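Local atomic coordinates of glycoside hydrolase (Streptococcus pneumoniae serotype 4, PDB entry 6ORH), a protein that probably hydrolyses alpha-L-fucosidic linkages as a family 29 alpha-L-fucosidase, releasing fucose during breakdown of host-derived carbohydrate antigens. Residues Q37-G42 against N171-E176; A148-I153 against E186-T191. The protein carries 2 engineered substitutions. One frame throughout, in Å; residues are numbered along the deposited sequence. Where two conformers were deposited one is given.

Contact 1 (Q37-G42 against N171-E176). Engineered in segment 171-176: Asn171 (natural residue Asp). With FUC (alpha-L-fucopyranose), chain C; GAL (beta-D-galactopyranose), chain B; FUC (alpha-L-fucopyranose), chain D; NDG (2-acetamido-2-deoxy-alpha-D-glucopyranose), chain E.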
# COMPACT_ATOMS: atom_id res chain seq x y z
N GLN A 37 -5.98 2.91 31.69
CA GLN A 37 -6.60 3.89 30.80
C GLN A 37 -5.55 4.43 29.84
O GLN A 37 -4.35 4.16 30.05
CB GLN A 37 -7.20 5.05 31.59
CG GLN A 37 -6.18 5.90 32.35
CD GLN A 37 -6.79 6.87 33.34
OE1 GLN A 37 -7.97 6.80 33.70
NE2 GLN A 37 -5.97 7.78 33.84
N GLU A 38 -6.00 5.10 28.77
CA GLU A 38 -5.11 5.60 27.73
C GLU A 38 -4.83 7.09 27.93
O GLU A 38 -3.72 7.56 27.65
CB GLU A 38 -5.68 5.30 26.34
CG GLU A 38 -5.45 3.85 25.95
CD GLU A 38 -3.97 3.60 25.65
OE1 GLU A 38 -3.49 4.13 24.63
OE2 GLU A 38 -3.30 2.88 26.41
N TRP A 39 -5.84 7.83 28.41
CA TRP A 39 -5.65 9.24 28.73
C TRP A 39 -6.07 9.45 30.18
O TRP A 39 -7.05 8.84 30.62
CB TRP A 39 -6.52 10.13 27.84
CG TRP A 39 -5.99 10.44 26.47
CD1 TRP A 39 -4.88 9.92 25.85
CD2 TRP A 39 -6.59 11.36 25.52
NE1 TRP A 39 -4.75 10.44 24.59
CE2 TRP A 39 -5.77 11.33 24.36
CE3 TRP A 39 -7.72 12.20 25.55
CZ2 TRP A 39 -6.07 12.11 23.24
CZ3 TRP A 39 -7.99 12.97 24.44
CH2 TRP A 39 -7.17 12.93 23.31
N GLY A 40 -5.37 10.35 30.87
CA GLY A 40 -5.69 10.67 32.26
C GLY A 40 -6.19 12.11 32.38
O GLY A 40 -6.04 12.90 31.44
N THR A 41 -6.75 12.46 33.55
CA THR A 41 -7.45 13.72 33.67
C THR A 41 -6.66 14.73 34.48
O THR A 41 -7.00 15.90 34.52
CB THR A 41 -8.80 13.51 34.35
OG1 THR A 41 -8.50 13.01 35.65
CG2 THR A 41 -9.69 12.55 33.59
N GLY A 42 -5.61 14.26 35.18
CA GLY A 42 -4.84 15.07 36.10
C GLY A 42 -5.41 14.99 37.51
O GLY A 42 -4.91 15.64 38.43
N ASN A 171 4.00 16.09 21.48
CA ASN A 171 2.78 15.50 20.96
C ASN A 171 1.79 16.59 20.58
O ASN A 171 1.64 17.55 21.33
CB ASN A 171 2.18 14.58 22.05
CG ASN A 171 1.26 13.56 21.45
OD1 ASN A 171 0.21 13.90 20.91
ND2 ASN A 171 1.61 12.30 21.56
N GLY A 172 1.09 16.43 19.43
CA GLY A 172 0.13 17.46 19.03
C GLY A 172 -1.29 17.24 19.57
O GLY A 172 -2.15 18.10 19.35
N ALA A 173 -1.53 16.15 20.31
CA ALA A 173 -2.88 15.76 20.73
C ALA A 173 -3.40 16.66 21.86
O ALA A 173 -2.69 16.93 22.83
CB ALA A 173 -2.92 14.30 21.15
N ARG A 174 -4.68 17.07 21.74
CA ARG A 174 -5.35 17.76 22.83
C ARG A 174 -6.83 17.39 22.80
O ARG A 174 -7.41 17.27 21.72
CB ARG A 174 -5.18 19.27 22.66
CG ARG A 174 -5.86 20.09 23.74
CD ARG A 174 -5.36 21.51 23.87
NE ARG A 174 -5.71 22.26 22.66
CZ ARG A 174 -5.08 23.35 22.24
NH1 ARG A 174 -4.07 23.86 22.94
NH2 ARG A 174 -5.48 23.95 21.12
N GLY A 175 -7.42 17.18 23.99
CA GLY A 175 -8.81 16.77 24.07
C GLY A 175 -9.75 17.89 23.61
O GLY A 175 -9.42 19.06 23.73
N GLU A 176 -10.91 17.45 23.08
CA GLU A 176 -12.08 18.28 22.88
C GLU A 176 -12.43 18.96 24.21
O GLU A 176 -12.54 18.30 25.24
CB GLU A 176 -13.24 17.44 22.32
CG GLU A 176 -12.89 16.58 21.11
CD GLU A 176 -14.04 16.23 20.16
OE1 GLU A 176 -14.09 15.08 19.66
OE2 GLU A 176 -14.87 17.12 19.90
C1 FUC C . -1.32 10.68 20.87
C2 FUC C . -1.50 10.65 22.38
C3 FUC C . -1.36 9.20 22.83
C4 FUC C . 0.06 8.70 22.55
C5 FUC C . 0.33 8.86 21.04
C6 FUC C . 1.77 8.56 20.68
O2 FUC C . -2.82 11.14 22.66
O3 FUC C . -1.66 9.12 24.24
O4 FUC C . 0.99 9.46 23.37
O5 FUC C . 0.01 10.22 20.55
C1 GAL B . -1.73 12.38 17.29
C2 GAL B . -1.52 13.90 17.14
C3 GAL B . -0.21 14.21 16.40
C4 GAL B . 0.96 13.36 16.91
C5 GAL B . 0.51 11.89 16.90
C6 GAL B . 1.57 10.92 17.36
O2 GAL B . -2.61 14.46 16.38
O3 GAL B . 0.09 15.63 16.49
O4 GAL B . 1.35 13.74 18.26
O5 GAL B . -0.57 11.77 17.85
O6 GAL B . 1.13 9.57 17.10
C1 FUC D . -3.05 15.73 16.85
C2 FUC D . -3.62 16.47 15.63
C3 FUC D . -4.94 15.79 15.21
C4 FUC D . -5.94 15.77 16.34
C5 FUC D . -5.30 15.03 17.50
C6 FUC D . -6.16 14.96 18.76
O2 FUC D . -2.66 16.42 14.60
O3 FUC D . -5.56 16.42 14.07
O4 FUC D . -6.28 17.11 16.77
O5 FUC D . -4.09 15.70 17.81
C1 NDG E . -5.90 9.88 19.39
C2 NDG E . -4.53 9.39 19.90
C3 NDG E . -3.47 10.48 19.74
C4 NDG E . -3.43 11.01 18.27
C5 NDG E . -4.87 11.32 17.79
C6 NDG E . -4.76 11.41 16.25
C7 NDG E . -4.69 7.67 21.66
C8 NDG E . -4.96 7.36 23.11
O5 NDG E . -5.75 10.21 17.97
O3 NDG E . -2.20 9.91 20.12
O4 NDG E . -2.74 12.26 18.32
O6 NDG E . -5.99 11.89 15.74
O7 NDG E . -4.53 6.78 20.84
N2 NDG E . -4.68 8.96 21.29
O1 NDG E . -6.29 11.04 20.08
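Trp39 reaches across to the backbone of Gly175, with CZ3 3.9 Å from its CA, and more loosely to Ala173, whose CB is 4.4 Å from CZ2. Both approach the ring obliquely. This direct packing is slight, burying 103 Å², and no hydrogen bond joins the two loops. The tight part runs through the bound sugar. At the ring edge, Trp39 NE1 donates to O2 of the fucose of chain C over 2.8 Å, with a weak second bond to O3. The engineered Asn171 sends ND2 to the ring oxygen O5 of that fucose, 2.8 Å away and almost straight at 177°. Ala173 N donates to its OD1 at 2.9 Å, lying in the carbonyl plane on a lone pair, an Asx turn; the two bonds together should limit rotation of the amide. Gly172 N donates to galactose O4, also at 2.9 Å. The outer side is looser: Glu176 is exposed and takes no part in the contact. Val403 of the second subunit covers part of Trp39. With one fucose on galactose O2 and the other on N-acetylglucosamine O3, the sugars form the Lewis y pattern, gripped by loops of a TIM-barrel fucosidase pocket.

Contact 2 (A148-I153 against E186-T191). With EDO (1,2-ethanediol), chain F.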
# COMPACT_ATOMS: atom_id res chain seq x y z
N ALA A 148 10.79 25.87 31.33
CA ALA A 148 11.60 25.56 32.50
C ALA A 148 11.84 24.05 32.63
O ALA A 148 12.91 23.64 33.06
CB ALA A 148 10.99 26.10 33.77
N GLN A 149 10.85 23.23 32.26
CA GLN A 149 11.06 21.79 32.34
C GLN A 149 12.02 21.34 31.24
O GLN A 149 12.86 20.47 31.50
CB GLN A 149 9.72 21.06 32.41
CG GLN A 149 9.04 21.35 33.74
CD GLN A 149 7.83 20.48 33.91
OE1 GLN A 149 7.10 20.17 32.95
NE2 GLN A 149 7.58 20.11 35.16
N LEU A 150 11.86 21.88 30.02
CA LEU A 150 12.84 21.59 28.98
C LEU A 150 14.26 21.85 29.52
O LEU A 150 15.16 21.03 29.29
CB LEU A 150 12.60 22.44 27.73
CG LEU A 150 11.38 22.07 26.86
CD1 LEU A 150 11.29 23.03 25.68
CD2 LEU A 150 11.50 20.63 26.37
N LYS A 151 14.46 23.00 30.20
CA LYS A 151 15.78 23.36 30.70
C LYS A 151 16.24 22.36 31.76
O LYS A 151 17.40 21.92 31.74
CB LYS A 151 15.71 24.78 31.28
CG LYS A 151 15.62 25.83 30.18
CD LYS A 151 15.46 27.25 30.72
CE LYS A 151 15.43 28.29 29.62
NZ LYS A 151 15.29 29.64 30.21
N GLU A 152 15.35 21.98 32.68
CA GLU A 152 15.69 21.00 33.71
C GLU A 152 16.16 19.69 33.09
O GLU A 152 17.09 19.05 33.58
CB GLU A 152 14.47 20.60 34.52
CG GLU A 152 14.16 21.56 35.61
CD GLU A 152 13.02 21.11 36.52
OE1 GLU A 152 12.01 20.57 36.01
OE2 GLU A 152 13.18 21.27 37.75
N ILE A 153 15.48 19.28 32.02
CA ILE A 153 15.73 17.96 31.46
C ILE A 153 17.01 18.01 30.63
O ILE A 153 17.82 17.06 30.69
CB ILE A 153 14.52 17.53 30.61
CG1 ILE A 153 13.29 17.28 31.51
CG2 ILE A 153 14.86 16.30 29.77
CD1 ILE A 153 11.96 17.33 30.75
N GLU A 186 9.01 28.70 18.94
CA GLU A 186 10.34 29.18 18.58
C GLU A 186 11.25 29.32 19.80
O GLU A 186 12.44 28.99 19.74
CB GLU A 186 10.28 30.45 17.71
CG GLU A 186 9.76 30.15 16.33
CD GLU A 186 10.49 29.09 15.49
OE1 GLU A 186 11.74 28.89 15.67
OE2 GLU A 186 9.82 28.47 14.65
N LYS A 187 10.72 29.82 20.92
CA LYS A 187 11.49 29.96 22.13
C LYS A 187 11.89 28.58 22.65
O LYS A 187 13.03 28.37 23.04
CB LYS A 187 10.69 30.76 23.17
CG LYS A 187 11.49 31.15 24.39
CD LYS A 187 10.75 32.16 25.24
CE LYS A 187 11.56 32.58 26.45
NZ LYS A 187 10.73 33.43 27.33
N TRP A 188 10.96 27.62 22.56
CA TRP A 188 11.30 26.25 22.96
C TRP A 188 12.42 25.69 22.10
O TRP A 188 13.35 25.09 22.65
CB TRP A 188 10.09 25.32 22.88
CG TRP A 188 8.93 25.69 23.75
CD1 TRP A 188 8.83 26.69 24.68
CD2 TRP A 188 7.68 24.98 23.80
NE1 TRP A 188 7.60 26.65 25.29
CE2 TRP A 188 6.87 25.62 24.76
CE3 TRP A 188 7.19 23.86 23.12
CZ2 TRP A 188 5.59 25.16 25.07
CZ3 TRP A 188 5.91 23.42 23.39
CH2 TRP A 188 5.15 24.05 24.38
N PHE A 189 12.33 25.90 20.78
CA PHE A 189 13.31 25.31 19.86
C PHE A 189 14.67 25.94 20.10
O PHE A 189 15.71 25.26 20.02
CB PHE A 189 12.87 25.46 18.40
CG PHE A 189 11.53 24.85 18.04
CD1 PHE A 189 10.96 23.83 18.82
CD2 PHE A 189 10.83 25.32 16.93
CE1 PHE A 189 9.75 23.26 18.44
CE2 PHE A 189 9.60 24.77 16.57
CZ PHE A 189 9.06 23.75 17.34
N GLU A 190 14.67 27.25 20.41
CA GLU A 190 15.92 27.95 20.70
C GLU A 190 16.64 27.32 21.89
O GLU A 190 17.85 27.08 21.83
CB GLU A 190 15.64 29.43 20.96
CG GLU A 190 15.43 30.24 19.70
CD GLU A 190 14.99 31.67 19.97
OE1 GLU A 190 14.89 32.04 21.16
OE2 GLU A 190 14.72 32.40 19.01
N THR A 191 15.88 27.06 22.97
CA THR A 191 16.44 26.47 24.18
C THR A 191 16.97 25.06 23.87
O THR A 191 18.00 24.66 24.39
CB THR A 191 15.44 26.48 25.34
OG1 THR A 191 15.46 27.80 25.87
CG2 THR A 191 15.78 25.52 26.46
C1 EDO F . 12.78 25.12 13.19
O1 EDO F . 11.69 26.02 13.04
C2 EDO F . 13.94 25.76 13.84
O2 EDO F . 13.62 26.88 14.68
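Leu150 lays its CD1 methyl against the base of the Trp188 side chain, 3.8 Å from CB and 4.0 Å from CG, the two side chains crossing at about a right angle. Its chi2 of 179° sets CD1 anti to CA, extending the branch toward the neighbouring helix, and the methyl meets the indole obliquely. The second meeting lies where the backbones come nearest, the CA atoms of Lys151 and Thr191 being 7.3 Å apart. Here CG2 of Thr191, anti to its own backbone N, touches Lys151 CG at 3.7 Å. Further along the lysine, CE passes Thr191 OG1 at 3.8 Å. Apolar carbons thus do most of the touching, and no hydrogen bond spans the 179 Å² interface. Leu150, Trp188 and Thr191 are buried, whereas Lys151 is exposed; its NZ lies 6.6 Å from that of Lys187, so the like charges may repel weakly at the exposed margin. Inward, Leu150 also rests on Leu124 of strand 119-124, and the Trp188 ring stacks on Tyr146. Helices 139-154 and 185-196 precede and follow strand 167-169, placing this contact between consecutive outer helices of a TIM barrel.

In the fold
Loop 171-176 of contact 1 relates the two contacts, since it lies on the link from strand 167-169 to the second helix of contact 2. Their centres are 22 Å apart and the nearest atoms about 8 Å, so they do not touch. Contact 2 is the buried one, a mainly apolar seam between regular helices in the outer layer of the barrel. Contact 1 is partly buried, joins two irregular loops, and covers less protein surface; Trp39 NE1, Asn171 and Gly172 N meet the glycan, while the side chains of Glu38 and Arg174 bond to the protein. The second subunit approaches contact 1 but does not touch the segments of contact 2.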